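AlyGC (Glaciecola chathamensis, PDB 5GKD) probably cleaves the polysaccharide alginate by beta-elimination, as a calcium-containing lyase of polysaccharide lyase family 6. Local coordinates at residues V36-K41 with K46-R51; A375-S378 with E384-D387; I621-R626 with K652-A657; Y283-G288 with T629-F634. All blocks are in the same frame, centred on the assembly; numbering follows the deposited sequence.

Contact 1: V36-K41 with K46-R51; sequences VLFEAK and KPITLR
V36 meets L50 at the start of the contact: its CG1 lies 3.8 Å from L50 CD1, and the two branched side chains are skewed to one another. F38 carries most of what follows. Its CG stands anti to the backbone N (chi1 -172°), which carries the ring across to strand 48-51. L50 CB sits over the centre of one face of the F38 ring, 3.8 Å from its centroid and 11° off the normal, a CH-pi contact. At the ring edge, near its plane, F38 CZ approaches I48 O at 3.4 Å. The same CZ touches I48 CG2 at 4.0 Å. A40 adds a methyl: its CB packs on I48 CD1 at 3.7 Å. At K41 the backbone takes over, and I48 CD1 reaches K41 O at 3.4 Å. L15 and Y11 of helix 8-17 also pack on F38. No hydrogen bond joins the two segments. The strands run nearly antiparallel, at 156°, with axes 8.2 Å apart at closest approach, and each pairs with other strands: 36-41 with 65-69, and 48-51 with 23-26 and 73-81. Apolar side chains packed between successive faces of one coil are characteristic of the parallel beta-helix of the pectate lyase-like clan.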
loop_
_atom_site.group_PDB
_atom_site.type_symbol
_atom_site.label_atom_id
_atom_site.label_comp_id
_atom_site.label_asym_id
_atom_site.label_seq_id
_atom_site.Cartn_x
_atom_site.Cartn_y
_atom_site.Cartn_z
ATOM N N VAL A 36 -24.587 11.768 -15.494
ATOM C CA VAL A 36 -25.620 12.051 -16.480
ATOM C C VAL A 36 -26.358 10.761 -16.803
ATOM O O VAL A 36 -25.745 9.779 -17.218
ATOM C CB VAL A 36 -25.020 12.660 -17.755
ATOM C CG1 VAL A 36 -26.107 12.901 -18.790
ATOM C CG2 VAL A 36 -24.251 13.941 -17.433
ATOM N N LEU A 37 -27.674 10.759 -16.619
ATOM C CA LEU A 37 -28.530 9.678 -17.090
ATOM C C LEU A 37 -29.399 10.266 -18.189
ATOM O O LEU A 37 -30.322 11.041 -17.913
ATOM C CB LEU A 37 -29.373 9.074 -15.967
ATOM C CG LEU A 37 -30.423 8.025 -16.378
ATOM C CD1 LEU A 37 -29.783 6.914 -17.186
ATOM C CD2 LEU A 37 -31.163 7.448 -15.169
ATOM N N PHE A 38 -29.071 9.924 -19.435
ATOM C CA PHE A 38 -29.760 10.409 -20.625
ATOM C C PHE A 38 -30.720 9.307 -21.043
ATOM O O PHE A 38 -30.373 8.415 -21.815
ATOM C CB PHE A 38 -28.768 10.736 -21.730
ATOM C CG PHE A 38 -29.385 11.416 -22.921
ATOM C CD1 PHE A 38 -30.388 12.347 -22.763
ATOM C CD2 PHE A 38 -28.943 11.140 -24.189
ATOM C CE1 PHE A 38 -30.936 12.971 -23.865
ATOM C CE2 PHE A 38 -29.486 11.774 -25.290
ATOM C CZ PHE A 38 -30.477 12.675 -25.133
ATOM N N GLU A 39 -31.935 9.370 -20.519
ATOM C CA GLU A 39 -32.935 8.328 -20.706
ATOM C C GLU A 39 -34.150 8.980 -21.333
ATOM O O GLU A 39 -34.855 9.758 -20.674
ATOM C CB GLU A 39 -33.288 7.644 -19.383
ATOM C CG GLU A 39 -34.464 6.685 -19.502
ATOM C CD GLU A 39 -34.597 5.777 -18.312
ATOM O OE1 GLU A 39 -35.043 4.626 -18.495
ATOM O OE2 GLU A 39 -34.263 6.216 -17.193
ATOM N N ALA A 40 -34.370 8.668 -22.603
ATOM C CA ALA A 40 -35.400 9.288 -23.409
ATOM C C ALA A 40 -35.686 8.377 -24.595
ATOM O O ALA A 40 -35.025 7.359 -24.804
ATOM C CB ALA A 40 -34.970 10.682 -23.872
ATOM N N LYS A 41 -36.680 8.762 -25.381
ATOM C CA LYS A 41 -37.065 7.984 -26.551
ATOM C C LYS A 41 -37.256 8.950 -27.705
ATOM O O LYS A 41 -38.297 9.595 -27.833
ATOM C CB LYS A 41 -38.320 7.174 -26.296
ATOM C CG LYS A 41 -38.143 6.165 -25.176
ATOM C CD LYS A 41 -38.087 4.704 -25.667
ATOM C CE LYS A 41 -37.949 3.708 -24.539
ATOM N NZ LYS A 41 -39.019 3.823 -23.524
ATOM N N LYS A 46 -36.558 11.708 -35.846
ATOM C CA LYS A 46 -36.335 12.829 -34.937
ATOM C C LYS A 46 -35.692 12.288 -33.673
ATOM O O LYS A 46 -36.389 11.875 -32.739
ATOM C CB LYS A 46 -37.641 13.552 -34.618
ATOM C CG LYS A 46 -38.487 13.877 -35.832
ATOM C CD LYS A 46 -39.159 15.212 -35.663
ATOM C CE LYS A 46 -40.532 15.201 -36.263
ATOM N NZ LYS A 46 -41.371 16.277 -35.656
ATOM N N PRO A 47 -34.373 12.256 -33.609
ATOM C CA PRO A 47 -33.702 11.801 -32.393
ATOM C C PRO A 47 -33.748 12.871 -31.309
ATOM O O PRO A 47 -34.017 14.042 -31.563
ATOM C CB PRO A 47 -32.272 11.558 -32.871
ATOM C CG PRO A 47 -32.087 12.602 -33.913
ATOM C CD PRO A 47 -33.410 12.692 -34.634
ATOM N N ILE A 48 -33.484 12.452 -30.080
ATOM C CA ILE A 48 -33.310 13.386 -28.969
ATOM C C ILE A 48 -31.825 13.489 -28.666
ATOM O O ILE A 48 -31.152 12.471 -28.480
ATOM C CB ILE A 48 -34.099 12.949 -27.731
ATOM C CG1 ILE A 48 -35.572 12.768 -28.086
ATOM C CG2 ILE A 48 -33.963 13.977 -26.627
ATOM C CD1 ILE A 48 -36.378 12.201 -26.952
ATOM N N THR A 49 -31.312 14.712 -28.636
ATOM C CA THR A 49 -29.883 14.974 -28.586
ATOM C C THR A 49 -29.517 15.637 -27.261
ATOM O O THR A 49 -30.245 16.503 -26.766
ATOM C CB THR A 49 -29.473 15.866 -29.769
ATOM O OG1 THR A 49 -29.768 15.195 -30.999
ATOM C CG2 THR A 49 -28.001 16.215 -29.728
ATOM N N LEU A 50 -28.411 15.198 -26.677
ATOM C CA LEU A 50 -27.725 15.863 -25.569
ATOM C C LEU A 50 -26.376 16.327 -26.090
ATOM O O LEU A 50 -25.580 15.495 -26.533
ATOM C CB LEU A 50 -27.511 14.903 -24.403
ATOM C CG LEU A 50 -27.325 15.334 -22.944
ATOM C CD1 LEU A 50 -26.313 14.475 -22.232
ATOM C CD2 LEU A 50 -27.106 16.827 -22.692
ATOM N N ARG A 51 -26.102 17.632 -26.028
ATOM C CA ARG A 51 -24.863 18.127 -26.612
ATOM C C ARG A 51 -24.351 19.333 -25.839
ATOM O O ARG A 51 -25.097 20.029 -25.158
ATOM C CB ARG A 51 -25.028 18.480 -28.099
ATOM C CG ARG A 51 -26.341 19.109 -28.435
ATOM C CD ARG A 51 -26.448 19.545 -29.909
ATOM N NE ARG A 51 -25.845 20.856 -30.022
ATOM C CZ ARG A 51 -26.491 21.971 -30.315
ATOM N NH1 ARG A 51 -27.776 21.964 -30.598
ATOM N NH2 ARG A 51 -25.815 23.096 -30.348
#

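Contact 2: A375-S378 with E384-D387; sequences AKPS and EQAD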
loop_
_atom_site.group_PDB
_atom_site.type_symbol
_atom_site.label_atom_id
_atom_site.label_comp_id
_atom_site.label_asym_id
_atom_site.label_seq_id
_atom_site.Cartn_x
_atom_site.Cartn_y
_atom_site.Cartn_z
ATOM N N ALA A 375 15.796 -13.247 -49.124
ATOM C CA ALA A 375 15.255 -13.699 -47.846
ATOM C C ALA A 375 15.141 -15.215 -47.882
ATOM O O ALA A 375 14.239 -15.753 -48.519
ATOM C CB ALA A 375 13.908 -13.043 -47.563
ATOM N N LYS A 376 16.073 -15.892 -47.210
ATOM C CA LYS A 376 16.081 -17.334 -47.006
ATOM C C LYS A 376 14.686 -17.839 -46.658
ATOM O O LYS A 376 14.155 -17.500 -45.594
ATOM C CB LYS A 376 17.053 -17.699 -45.877
ATOM C CG LYS A 376 18.344 -18.364 -46.303
ATOM C CD LYS A 376 19.397 -17.347 -46.685
ATOM C CE LYS A 376 20.638 -18.025 -47.235
ATOM N NZ LYS A 376 21.515 -17.064 -47.949
ATOM N N PRO A 377 14.052 -18.633 -47.518
ATOM C CA PRO A 377 12.722 -19.159 -47.196
ATOM C C PRO A 377 12.819 -20.247 -46.141
ATOM O O PRO A 377 13.659 -21.141 -46.235
ATOM C CB PRO A 377 12.228 -19.726 -48.529
ATOM C CG PRO A 377 13.466 -20.031 -49.284
ATOM C CD PRO A 377 14.516 -19.060 -48.847
ATOM N N SER A 378 11.965 -20.157 -45.124
ATOM C CA SER A 378 11.872 -21.210 -44.121
ATOM C C SER A 378 10.975 -22.353 -44.567
ATOM O O SER A 378 11.004 -23.417 -43.947
ATOM C CB SER A 378 11.345 -20.652 -42.787
ATOM O OG SER A 378 12.113 -19.544 -42.327
ATOM N N GLU A 384 7.485 -18.658 -53.634
ATOM C CA GLU A 384 8.429 -18.454 -54.715
ATOM C C GLU A 384 9.198 -17.174 -54.446
ATOM O O GLU A 384 8.726 -16.267 -53.750
ATOM C CB GLU A 384 7.736 -18.359 -56.078
ATOM C CG GLU A 384 6.442 -17.527 -56.046
ATOM C CD GLU A 384 5.591 -17.690 -57.276
ATOM O OE1 GLU A 384 6.063 -17.476 -58.396
ATOM O OE2 GLU A 384 4.473 -18.119 -57.069
ATOM N N GLN A 385 10.383 -17.110 -55.012
ATOM C CA GLN A 385 11.276 -15.996 -54.773
ATOM C C GLN A 385 11.473 -15.201 -56.049
ATOM O O GLN A 385 11.511 -15.761 -57.146
ATOM C CB GLN A 385 12.611 -16.487 -54.253
ATOM C CG GLN A 385 12.504 -17.177 -52.925
ATOM C CD GLN A 385 13.860 -17.572 -52.405
ATOM O OE1 GLN A 385 14.314 -18.688 -52.624
ATOM N NE2 GLN A 385 14.524 -16.645 -51.730
ATOM N N ALA A 386 11.612 -13.890 -55.893
ATOM C CA ALA A 386 11.791 -13.025 -57.049
ATOM C C ALA A 386 12.572 -11.788 -56.649
ATOM O O ALA A 386 12.669 -11.443 -55.471
ATOM C CB ALA A 386 10.451 -12.620 -57.673
ATOM N N ASP A 387 13.124 -11.124 -57.655
ATOM C CA ASP A 387 13.737 -9.820 -57.473
ATOM C C ASP A 387 12.626 -8.796 -57.277
ATOM O O ASP A 387 11.935 -8.431 -58.228
ATOM C CB ASP A 387 14.605 -9.482 -58.681
ATOM C CG ASP A 387 15.452 -8.257 -58.458
ATOM O OD1 ASP A 387 15.248 -7.574 -57.438
ATOM O OD2 ASP A 387 16.325 -7.978 -59.302
#
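The backbones of A375-S378, a loop, and E384-D387, the end of a strand, stay well apart, and the closest CA atoms, those of A375 and Q385, are 8.3 Å from each other. One side chain bridges the gap. Q385 points its CB toward the loop, and its chain is extended beyond CG (chi2 -176°), which brings the terminal amide to the ring of P377. The two side chains cross at about a right angle. The amide lies against the CG and CD corner of the proline: Q385 OE1 is 3.7 Å from P377 CG, and Q385 NE2 is 3.8 Å from P377 CD. On the NE2 side the amide also nears the backbone, with Q385 NE2 3.3 Å from A375 O. The angle is poor, and this pair is not a hydrogen bond. P377 also touches L371 of strand 364-372, the strand that pairs in parallel with 383-386. K376 holds its own loop to the previous one by backbone hydrogen bonds to G351 and D353, and S378 OG bonds to D353 and I355 O. The loop is therefore tied to the preceding turn of the beta-helix independently of Q385. Across the contact itself the chemistry is weak: van der Waals touch between a polar amide and a proline ring. This implies light packing, without a directional bond, at a partly exposed place near the C-terminal end of the first beta-helix.

Contact 3: I621-R626 with K652-A657; sequences IAKVYR and KRNKSA
The side-chain amide of N654 is approached at its OD1 from both faces: K623 NZ comes from one and S656 OG from the other. Neither donor lies in the amide plane. K623 NZ donates to N654 OD1 over 2.9 Å, tilted 31° from the plane, and S656 OG donates to the same OD1 over 2.6 Å, tilted 28°. The backbone N of S656 adds a weak bond to N654 OD1 at 3.3 Å. At the other end of the amide, N654 ND2 donates to the backbone oxygens of G649 and A658, so both ends of this buried group are held. K623 reaches it from strand 622-625 with its chain extended beyond CG (chi2 -170°), passing N654 in the opposite direction. On the way, K623 CE lies 3.9 Å from S656 OG. The asparagine opens a type I beta turn, N654 to A657, closed by A657 N to N654 O at 3.0 Å. K655, within this turn, sends its NZ away to a salt bridge with D598 of the second subunit. K623 NZ also has a long, weak ion pair with D588. The lysine thus spends its short bond on a neutral amide oxygen rather than on a carboxylate. Its positive charge would probably polarise the N654 amide. The bonds within the loop and its flanks hold that amide in place, and the one from K623 ties it to strand 622-625.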
loop_
_atom_site.group_PDB
_atom_site.type_symbol
_atom_site.label_atom_id
_atom_site.label_comp_id
_atom_site.label_asym_id
_atom_site.label_seq_id
_atom_site.Cartn_x
_atom_site.Cartn_y
_atom_site.Cartn_z
ATOM N N ILE A 621 21.292 -6.720 -5.562
ATOM C CA ILE A 621 21.269 -5.745 -6.651
ATOM C C ILE A 621 19.834 -5.467 -7.090
ATOM O O ILE A 621 19.429 -4.314 -7.275
ATOM C CB ILE A 621 22.106 -6.268 -7.831
ATOM C CG1 ILE A 621 23.550 -6.530 -7.394
ATOM C CG2 ILE A 621 22.001 -5.332 -9.027
ATOM C CD1 ILE A 621 24.304 -7.449 -8.357
ATOM N N ALA A 622 19.054 -6.522 -7.296
ATOM C CA ALA A 622 17.681 -6.352 -7.741
ATOM C C ALA A 622 16.886 -7.587 -7.356
ATOM O O ALA A 622 17.374 -8.711 -7.480
ATOM C CB ALA A 622 17.599 -6.125 -9.255
ATOM N N LYS A 623 15.674 -7.363 -6.875
ATOM C CA LYS A 623 14.684 -8.410 -6.685
ATOM C C LYS A 623 13.506 -8.004 -7.548
ATOM O O LYS A 623 12.864 -6.984 -7.277
ATOM C CB LYS A 623 14.266 -8.537 -5.217
ATOM C CG LYS A 623 15.408 -8.492 -4.219
ATOM C CD LYS A 623 14.929 -8.854 -2.831
ATOM C CE LYS A 623 16.117 -9.237 -1.949
ATOM N NZ LYS A 623 15.730 -9.634 -0.582
ATOM N N VAL A 624 13.246 -8.743 -8.614
ATOM C CA VAL A 624 12.162 -8.352 -9.494
ATOM C C VAL A 624 11.266 -9.556 -9.755
ATOM O O VAL A 624 11.746 -10.670 -9.996
ATOM C CB VAL A 624 12.666 -7.667 -10.782
ATOM C CG1 VAL A 624 14.177 -7.638 -10.867
ATOM C CG2 VAL A 624 12.021 -8.208 -11.986
ATOM N N TYR A 625 9.956 -9.339 -9.623
ATOM C CA TYR A 625 9.009 -10.430 -9.472
ATOM C C TYR A 625 7.774 -10.179 -10.323
ATOM O O TYR A 625 7.191 -9.096 -10.277
ATOM C CB TYR A 625 8.635 -10.588 -7.987
ATOM C CG TYR A 625 7.718 -11.743 -7.684
ATOM C CD1 TYR A 625 6.337 -11.630 -7.835
ATOM C CD2 TYR A 625 8.227 -12.935 -7.205
ATOM C CE1 TYR A 625 5.501 -12.687 -7.551
ATOM C CE2 TYR A 625 7.411 -13.990 -6.911
ATOM C CZ TYR A 625 6.049 -13.870 -7.086
ATOM O OH TYR A 625 5.258 -14.942 -6.792
ATOM N N ARG A 626 7.394 -11.175 -11.108
ATOM C CA ARG A 626 6.123 -11.178 -11.825
ATOM C C ARG A 626 5.558 -12.579 -11.667
ATOM O O ARG A 626 6.075 -13.528 -12.264
ATOM C CB ARG A 626 6.288 -10.816 -13.309
ATOM C CG ARG A 626 4.971 -10.843 -14.107
ATOM C CD ARG A 626 5.186 -10.673 -15.621
ATOM N NE ARG A 626 5.869 -11.813 -16.241
ATOM C CZ ARG A 626 5.261 -12.765 -16.939
ATOM N NH1 ARG A 626 3.957 -12.705 -17.125
ATOM N NH2 ARG A 626 5.955 -13.776 -17.448
ATOM N N LYS A 652 22.613 -11.191 6.301
ATOM C CA LYS A 652 21.721 -12.148 6.946
ATOM C C LYS A 652 20.249 -11.779 6.806
ATOM O O LYS A 652 19.399 -12.614 7.099
ATOM C CB LYS A 652 22.067 -12.283 8.434
ATOM C CG LYS A 652 21.609 -11.104 9.288
ATOM C CD LYS A 652 21.949 -11.286 10.779
ATOM C CE LYS A 652 21.552 -10.038 11.581
ATOM N NZ LYS A 652 22.457 -9.734 12.747
ATOM N N ARG A 653 19.921 -10.562 6.395
ATOM C CA ARG A 653 18.522 -10.197 6.233
ATOM C C ARG A 653 18.024 -10.361 4.804
ATOM O O ARG A 653 16.832 -10.154 4.555
ATOM C CB ARG A 653 18.289 -8.763 6.724
ATOM C CG ARG A 653 18.553 -8.625 8.211
ATOM C CD ARG A 653 18.296 -7.228 8.722
ATOM N NE ARG A 653 18.968 -7.045 10.005
ATOM C CZ ARG A 653 18.385 -7.228 11.181
ATOM N NH1 ARG A 653 17.107 -7.579 11.238
ATOM N NH2 ARG A 653 19.078 -7.054 12.292
ATOM N N ASN A 654 18.897 -10.756 3.875
ATOM C CA ASN A 654 18.525 -10.989 2.479
ATOM C C ASN A 654 17.963 -12.401 2.392
ATOM O O ASN A 654 18.694 -13.382 2.260
ATOM C CB ASN A 654 19.727 -10.785 1.559
ATOM C CG ASN A 654 19.406 -11.025 0.092
ATOM O OD1 ASN A 654 18.246 -11.101 -0.305
ATOM N ND2 ASN A 654 20.445 -11.149 -0.721
ATOM N N LYS A 655 16.638 -12.512 2.485
ATOM C CA LYS A 655 16.018 -13.833 2.508
ATOM C C LYS A 655 16.215 -14.585 1.198
ATOM O O LYS A 655 16.189 -15.817 1.202
ATOM C CB LYS A 655 14.532 -13.709 2.841
ATOM C CG LYS A 655 14.266 -13.199 4.244
ATOM C CD LYS A 655 12.809 -12.864 4.464
ATOM C CE LYS A 655 12.650 -11.953 5.671
ATOM N NZ LYS A 655 11.303 -12.048 6.281
ATOM N N SER A 656 16.437 -13.872 0.088
ATOM C CA SER A 656 16.682 -14.516 -1.201
ATOM C C SER A 656 18.006 -15.263 -1.236
ATOM O O SER A 656 18.170 -16.161 -2.067
ATOM C CB SER A 656 16.667 -13.481 -2.329
ATOM O OG SER A 656 17.841 -12.662 -2.313
ATOM N N ALA A 657 18.950 -14.899 -0.361
ATOM C CA ALA A 657 20.333 -15.372 -0.435
ATOM C C ALA A 657 20.867 -15.282 -1.862
ATOM O O ALA A 657 21.578 -16.165 -2.341
ATOM C CB ALA A 657 20.460 -16.795 0.109
#

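Contact 4: Y283-G288 with T629-F634; sequences YRFGSG and TDESTF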
loop_
_atom_site.group_PDB
_atom_site.type_symbol
_atom_site.label_atom_id
_atom_site.label_comp_id
_atom_site.label_asym_id
_atom_site.label_seq_id
_atom_site.Cartn_x
_atom_site.Cartn_y
_atom_site.Cartn_z
ATOM N N TYR A 283 7.397 -10.482 -31.173
ATOM C CA TYR A 283 7.585 -11.922 -31.297
ATOM C C TYR A 283 6.601 -12.641 -30.383
ATOM O O TYR A 283 5.887 -12.022 -29.598
ATOM C CB TYR A 283 9.035 -12.336 -30.984
ATOM C CG TYR A 283 9.547 -11.901 -29.632
ATOM C CD1 TYR A 283 9.325 -12.671 -28.501
ATOM C CD2 TYR A 283 10.254 -10.715 -29.486
ATOM C CE1 TYR A 283 9.796 -12.275 -27.264
ATOM C CE2 TYR A 283 10.721 -10.314 -28.259
ATOM C CZ TYR A 283 10.494 -11.097 -27.153
ATOM O OH TYR A 283 10.969 -10.685 -25.933
ATOM N N ARG A 284 6.587 -13.964 -30.488
ATOM C CA ARG A 284 5.675 -14.857 -29.758
ATOM C C ARG A 284 4.252 -14.351 -29.996
ATOM O O ARG A 284 3.870 -14.152 -31.155
ATOM C CB ARG A 284 6.091 -14.983 -28.301
ATOM C CG ARG A 284 5.430 -16.174 -27.615
ATOM C CD ARG A 284 6.168 -16.624 -26.351
ATOM N NE ARG A 284 5.646 -17.915 -25.900
ATOM C CZ ARG A 284 4.617 -18.073 -25.074
ATOM N NH1 ARG A 284 3.981 -17.014 -24.576
ATOM N NH2 ARG A 284 4.230 -19.293 -24.731
ATOM N N PHE A 285 3.451 -14.122 -28.958
ATOM C CA PHE A 285 2.087 -13.673 -29.177
ATOM C C PHE A 285 2.015 -12.241 -29.710
ATOM O O PHE A 285 0.963 -11.839 -30.213
ATOM C CB PHE A 285 1.274 -13.796 -27.880
ATOM C CG PHE A 285 1.150 -15.214 -27.352
ATOM C CD1 PHE A 285 1.571 -16.302 -28.106
ATOM C CD2 PHE A 285 0.587 -15.446 -26.099
ATOM C CE1 PHE A 285 1.460 -17.588 -27.622
ATOM C CE2 PHE A 285 0.464 -16.707 -25.598
ATOM C CZ PHE A 285 0.903 -17.801 -26.357
ATOM N N GLY A 286 3.101 -11.469 -29.631
ATOM C CA GLY A 286 3.122 -10.145 -30.218
ATOM C C GLY A 286 3.775 -10.057 -31.586
ATOM O O GLY A 286 4.210 -8.973 -32.001
ATOM N N SER A 287 3.854 -11.182 -32.294
ATOM C CA SER A 287 4.451 -11.194 -33.624
ATOM C C SER A 287 3.616 -10.383 -34.619
ATOM O O SER A 287 2.432 -10.105 -34.406
ATOM C CB SER A 287 4.593 -12.626 -34.142
ATOM O OG SER A 287 5.403 -13.402 -33.275
ATOM N N GLY A 288 4.257 -10.018 -35.731
ATOM C CA GLY A 288 3.531 -9.404 -36.830
ATOM C C GLY A 288 2.415 -10.287 -37.352
ATOM O O GLY A 288 1.328 -9.808 -37.668
ATOM N N THR A 629 0.590 -16.906 -14.124
ATOM C CA THR A 629 0.667 -17.608 -15.393
ATOM C C THR A 629 0.154 -16.739 -16.535
ATOM O O THR A 629 -0.285 -17.261 -17.557
ATOM C CB THR A 629 -0.104 -18.926 -15.310
ATOM O OG1 THR A 629 -1.453 -18.662 -14.941
ATOM C CG2 THR A 629 0.481 -19.818 -14.239
ATOM N N ASP A 630 0.223 -15.424 -16.389
ATOM C CA ASP A 630 -0.228 -14.540 -17.456
ATOM C C ASP A 630 0.761 -14.513 -18.615
ATOM O O ASP A 630 1.979 -14.492 -18.427
ATOM C CB ASP A 630 -0.438 -13.125 -16.927
ATOM C CG ASP A 630 -0.840 -12.158 -18.013
ATOM O OD1 ASP A 630 -2.003 -12.235 -18.440
ATOM O OD2 ASP A 630 -0.003 -11.326 -18.442
ATOM N N GLU A 631 0.227 -14.486 -19.816
ATOM C CA GLU A 631 1.031 -14.342 -21.021
ATOM C C GLU A 631 0.592 -13.124 -21.827
ATOM O O GLU A 631 0.626 -13.125 -23.054
ATOM C CB GLU A 631 0.966 -15.609 -21.869
ATOM C CG GLU A 631 1.456 -16.855 -21.147
ATOM C CD GLU A 631 1.237 -18.124 -21.956
ATOM O OE1 GLU A 631 0.147 -18.720 -21.831
ATOM O OE2 GLU A 631 2.154 -18.514 -22.718
ATOM N N SER A 632 0.203 -12.057 -21.141
ATOM C CA SER A 632 -0.336 -10.884 -21.800
ATOM C C SER A 632 0.634 -9.725 -21.909
ATOM O O SER A 632 0.233 -8.661 -22.395
ATOM C CB SER A 632 -1.588 -10.416 -21.068
ATOM O OG SER A 632 -2.525 -11.457 -20.998
ATOM N N THR A 633 1.881 -9.887 -21.471
ATOM C CA THR A 633 2.827 -8.781 -21.347
ATOM C C THR A 633 4.189 -9.206 -21.889
ATOM O O THR A 633 4.406 -10.364 -22.246
ATOM C CB THR A 633 2.950 -8.319 -19.884
ATOM O OG1 THR A 633 3.375 -9.420 -19.075
ATOM C CG2 THR A 633 1.618 -7.824 -19.360
ATOM N N PHE A 634 5.125 -8.259 -21.930
ATOM C CA PHE A 634 6.440 -8.511 -22.487
ATOM C C PHE A 634 7.569 -8.348 -21.485
ATOM O O PHE A 634 8.693 -8.775 -21.773
ATOM C CB PHE A 634 6.698 -7.579 -23.685
ATOM C CG PHE A 634 5.598 -7.575 -24.699
ATOM C CD1 PHE A 634 5.151 -8.756 -25.262
ATOM C CD2 PHE A 634 4.984 -6.388 -25.072
ATOM C CE1 PHE A 634 4.141 -8.758 -26.203
ATOM C CE2 PHE A 634 3.959 -6.388 -26.012
ATOM C CZ PHE A 634 3.543 -7.578 -26.580
HETATM O O HOH W 1 8.978 -10.293 -24.199
#
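R284 and E631 form the salt bridge of this contact, and one carboxylate oxygen takes both bonds. R284 NH1 and NH2 approach end-on, each 3.0 Å from E631 OE2, with N-H...O angles of 146° and 147°. OE2 lies in the guanidinium plane. NH2 meets it nearly along the C-O bond, while NH1 comes on the anti side, out of the carboxylate plane. OE2 has a further salt bridge to R332. The remaining R284 nitrogen, NE, is bound to E689, so the guanidinium lies between two carboxylates. Two arginines probably stabilise the negative charge of E631. The rim of the F285 ring lies over one guanidinium face, with R284 NH1 3.6 Å above the plane of the F285 ring. F285 CE2 also touches E631 CB at 3.9 Å. In the first loop, S287 N and S287 OG both donate to R284 O from the same face. In the second, D630 accepts from S632 twice: OD2 takes the backbone N, making an Asx turn, and OD1 takes S632 OG at 2.7 Å. A water joins the loops, 2.7 Å from Y283 OH and donating to F634 O at 2.9 Å. G286 CA packs near F634 CE1 at 4.4 Å. F285 lies near a bound carbonate, and D630 touches N180, a calcium ligand. The contact thus joins the two beta-helices beside the calcium site: the loop between strands 271-278 and 289-292 of the first meets the loop between strands 622-625 and 637-641 of the second.

Overall arrangement
Contact 1 is the buried one: apolar side chains pack between two strands near the N-terminal end of the first beta-helix. Contact 2 lies about 58 Å away, centre to centre, towards the other end of the same beta-helix, and is partly exposed with no hydrogen bond or salt bridge across it. Contact 3 belongs to the second beta-helix, where a lysine and a turn meet through polar bonds close to the second subunit. Contact 4 is the only one that links the two beta-helices, and the only one with a salt bridge across its segments. Contacts 3 and 4 touch through R626 and T633, and both draw on the chain around strand 622-625.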